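Local coordinates for A rubisco-like protein (Burkholderia fungorum, PDB 3NWR), which belongs to the rubisco large-chain family and is probably an enzyme, possibly a lyase, of uncertain reaction, at residues Leu15-Ile21 with Val127-Arg133. Residues are numbered along the deposited sequence; the frame is centred on the assembly and turned at random.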
loop_
_atom_site.group_PDB
_atom_site.type_symbol
_atom_site.label_atom_id
_atom_site.label_comp_id
_atom_site.label_asym_id
_atom_site.label_seq_id
_atom_site.Cartn_x
_atom_site.Cartn_y
_atom_site.Cartn_z
ATOM N N LEU A 15 -18.192 2.592 -13.177
ATOM C CA LEU A 15 -16.910 3.240 -13.396
ATOM C C LEU A 15 -16.112 2.361 -14.354
ATOM O O LEU A 15 -16.448 1.194 -14.576
ATOM C CB LEU A 15 -16.154 3.465 -12.077
ATOM C CG LEU A 15 -15.778 2.214 -11.280
ATOM C CD1 LEU A 15 -14.512 1.543 -11.829
ATOM C CD2 LEU A 15 -15.601 2.585 -9.810
ATOM N N GLU A 16 -15.063 2.923 -14.935
ATOM C CA GLU A 16 -14.212 2.163 -15.830
ATOM C C GLU A 16 -12.762 2.145 -15.359
ATOM O O GLU A 16 -12.267 3.108 -14.772
ATOM C CB GLU A 16 -14.308 2.701 -17.252
ATOM C CG GLU A 16 -15.694 2.499 -17.834
ATOM C CD GLU A 16 -15.843 3.066 -19.224
ATOM O OE1 GLU A 16 -14.840 3.555 -19.796
ATOM O OE2 GLU A 16 -16.977 3.015 -19.744
ATOM N N ALA A 17 -12.095 1.030 -15.629
ATOM C CA ALA A 17 -10.699 0.864 -15.264
ATOM C C ALA A 17 -9.948 0.277 -16.450
ATOM O O ALA A 17 -10.388 -0.716 -17.027
ATOM C CB ALA A 17 -10.586 -0.053 -14.052
ATOM N N ASP A 18 -8.824 0.891 -16.808
ATOM C CA ASP A 18 -7.997 0.412 -17.917
ATOM C C ASP A 18 -6.785 -0.322 -17.363
ATOM O O ASP A 18 -6.176 0.138 -16.390
ATOM C CB ASP A 18 -7.496 1.581 -18.774
ATOM C CG ASP A 18 -8.602 2.266 -19.561
ATOM O OD1 ASP A 18 -9.738 1.759 -19.592
ATOM O OD2 ASP A 18 -8.313 3.320 -20.160
ATOM N N TYR A 19 -6.425 -1.444 -17.986
ATOM C CA TYR A 19 -5.259 -2.231 -17.588
ATOM C C TYR A 19 -4.374 -2.561 -18.767
ATOM O O TYR A 19 -4.827 -2.588 -19.912
ATOM C CB TYR A 19 -5.682 -3.565 -16.962
ATOM C CG TYR A 19 -6.597 -3.429 -15.782
ATOM C CD1 TYR A 19 -6.102 -3.492 -14.487
ATOM C CD2 TYR A 19 -7.959 -3.247 -15.962
ATOM C CE1 TYR A 19 -6.953 -3.371 -13.399
ATOM C CE2 TYR A 19 -8.813 -3.124 -14.882
ATOM C CZ TYR A 19 -8.300 -3.175 -13.608
ATOM O OH TYR A 19 -9.147 -3.043 -12.534
ATOM N N LEU A 20 -3.103 -2.811 -18.470
ATOM C CA LEU A 20 -2.214 -3.501 -19.392
ATOM C C LEU A 20 -2.011 -4.890 -18.821
ATOM O O LEU A 20 -1.556 -5.034 -17.683
ATOM C CB LEU A 20 -0.868 -2.770 -19.488
ATOM C CG LEU A 20 0.284 -3.564 -20.112
ATOM C CD1 LEU A 20 0.049 -3.765 -21.599
ATOM C CD2 LEU A 20 1.613 -2.854 -19.869
ATOM N N ILE A 21 -2.357 -5.927 -19.583
ATOM C CA ILE A 21 -2.151 -7.281 -19.099
ATOM C C ILE A 21 -1.200 -8.046 -20.005
ATOM O O ILE A 21 -1.002 -7.684 -21.166
ATOM C CB ILE A 21 -3.467 -8.066 -18.945
ATOM C CG1 ILE A 21 -4.131 -8.295 -20.309
ATOM C CG2 ILE A 21 -4.397 -7.337 -17.988
ATOM C CD1 ILE A 21 -5.262 -9.322 -20.260
ATOM N N VAL A 127 0.276 -7.451 -14.977
ATOM C CA VAL A 127 -0.989 -6.744 -14.811
ATOM C C VAL A 127 -0.705 -5.403 -14.158
ATOM O O VAL A 127 -0.110 -5.339 -13.066
ATOM C CB VAL A 127 -2.018 -7.495 -13.927
ATOM C CG1 VAL A 127 -3.219 -6.614 -13.658
ATOM C CG2 VAL A 127 -2.476 -8.778 -14.582
ATOM N N ARG A 128 -1.122 -4.340 -14.834
ATOM C CA ARG A 128 -0.977 -2.994 -14.308
ATOM C C ARG A 128 -2.251 -2.203 -14.523
ATOM O O ARG A 128 -2.791 -2.160 -15.629
ATOM C CB ARG A 128 0.188 -2.276 -14.977
ATOM C CG ARG A 128 0.492 -0.880 -14.406
ATOM C CD ARG A 128 1.687 -0.334 -15.129
ATOM N NE ARG A 128 2.050 1.033 -14.784
ATOM C CZ ARG A 128 3.128 1.366 -14.085
ATOM N NH1 ARG A 128 3.936 0.428 -13.601
ATOM N NH2 ARG A 128 3.392 2.644 -13.877
ATOM N N LEU A 129 -2.731 -1.576 -13.454
ATOM C CA LEU A 129 -3.871 -0.681 -13.548
ATOM C C LEU A 129 -3.376 0.660 -14.057
ATOM O O LEU A 129 -2.550 1.299 -13.416
ATOM C CB LEU A 129 -4.508 -0.511 -12.172
ATOM C CG LEU A 129 -5.601 0.548 -12.072
ATOM C CD1 LEU A 129 -6.781 0.231 -12.980
ATOM C CD2 LEU A 129 -6.062 0.707 -10.607
ATOM N N LEU A 130 -3.858 1.070 -15.226
ATOM C CA LEU A 130 -3.383 2.294 -15.878
ATOM C C LEU A 130 -4.174 3.540 -15.499
ATOM O O LEU A 130 -3.600 4.606 -15.260
ATOM C CB LEU A 130 -3.446 2.135 -17.402
ATOM C CG LEU A 130 -2.769 0.896 -17.973
ATOM C CD1 LEU A 130 -3.025 0.812 -19.484
ATOM C CD2 LEU A 130 -1.281 0.917 -17.671
ATOM N N SER A 131 -5.494 3.425 -15.473
ATOM C CA SER A 131 -6.320 4.606 -15.301
ATOM C C SER A 131 -7.724 4.247 -14.840
ATOM O O SER A 131 -8.159 3.098 -14.968
ATOM C CB SER A 131 -6.375 5.410 -16.607
ATOM O OG SER A 131 -6.904 4.610 -17.642
ATOM N N LEU A 132 -8.418 5.242 -14.289
ATOM C CA LEU A 132 -9.787 5.085 -13.806
ATOM C C LEU A 132 -10.635 6.227 -14.331
ATOM O O LEU A 132 -10.148 7.350 -14.493
ATOM C CB LEU A 132 -9.832 5.124 -12.279
ATOM C CG LEU A 132 -9.154 3.954 -11.568
ATOM C CD1 LEU A 132 -8.985 4.266 -10.081
ATOM C CD2 LEU A 132 -9.961 2.690 -11.763
ATOM N N ARG A 133 -11.908 5.944 -14.582
ATOM C CA ARG A 133 -12.859 6.991 -14.924
ATOM C C ARG A 133 -14.109 6.835 -14.070
ATOM O O ARG A 133 -14.795 5.818 -14.135
ATOM C CB ARG A 133 -13.221 6.929 -16.406
ATOM C CG ARG A 133 -12.104 7.393 -17.319
ATOM C CD ARG A 133 -12.483 7.241 -18.784
ATOM N NE ARG A 133 -12.652 5.837 -19.144
ATOM C CZ ARG A 133 -11.638 5.004 -19.368
ATOM N NH1 ARG A 133 -10.386 5.437 -19.267
ATOM N NH2 ARG A 133 -11.871 3.738 -19.686
#
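R133 NH2 donates to two carboxylates, to E16 OE1 (3.0 Å) and D18 OD1 (2.9 Å). The three residues form a salt-bridge network on one face of an antiparallel sheet in the rubisco-type N-terminal domain. Strand 126-133 is an edge strand of this sheet within the chain, next to strand 14-23, which has strand 89-99 on its other side. The guanidinium takes E16 side-on: NE and NH2 share OE1, which gives NH2 its anti lone pair. The carboxylate plane of E16 stands nearly upright to the guanidinium, at 81°. D18 is met end-on, with NH2 to OD1 and NH1 to OD2, and NH1 comes from above the carboxylate plane. A bend at chi3 (-65°) turns the R133 chain back over strand 15-21. D18 is held further by T95 and R93, both on strand 89-99, so its negative charge is probably well compensated.

Between D18 and Y19 the register shifts by one residue. L130 and S131 both face D18, a classic beta bulge. L130 N gives D18 O a bond of 2.8 Å, while the one from S131 N is weak. L130 keeps its CB over D18 O and lays CD1 against the backbone of Y19 and L20.

A17, Y19, L129 and L132 pack on the other face, which helix 107-114 helps to cover. Helix 301-309 of the TIM-barrel domain packs on L129 and L132. L132 CD2 touches A17 CB at 3.6 Å. The Y19 hydroxyl bonds to V114 O. With CG of L129 anti to its own N (chi1 172°), CD1 reaches one face of the Y19 ring. This CH-pi contact puts CD1 4.0 Å from the ring centroid, displaced toward the rim nearest CE1.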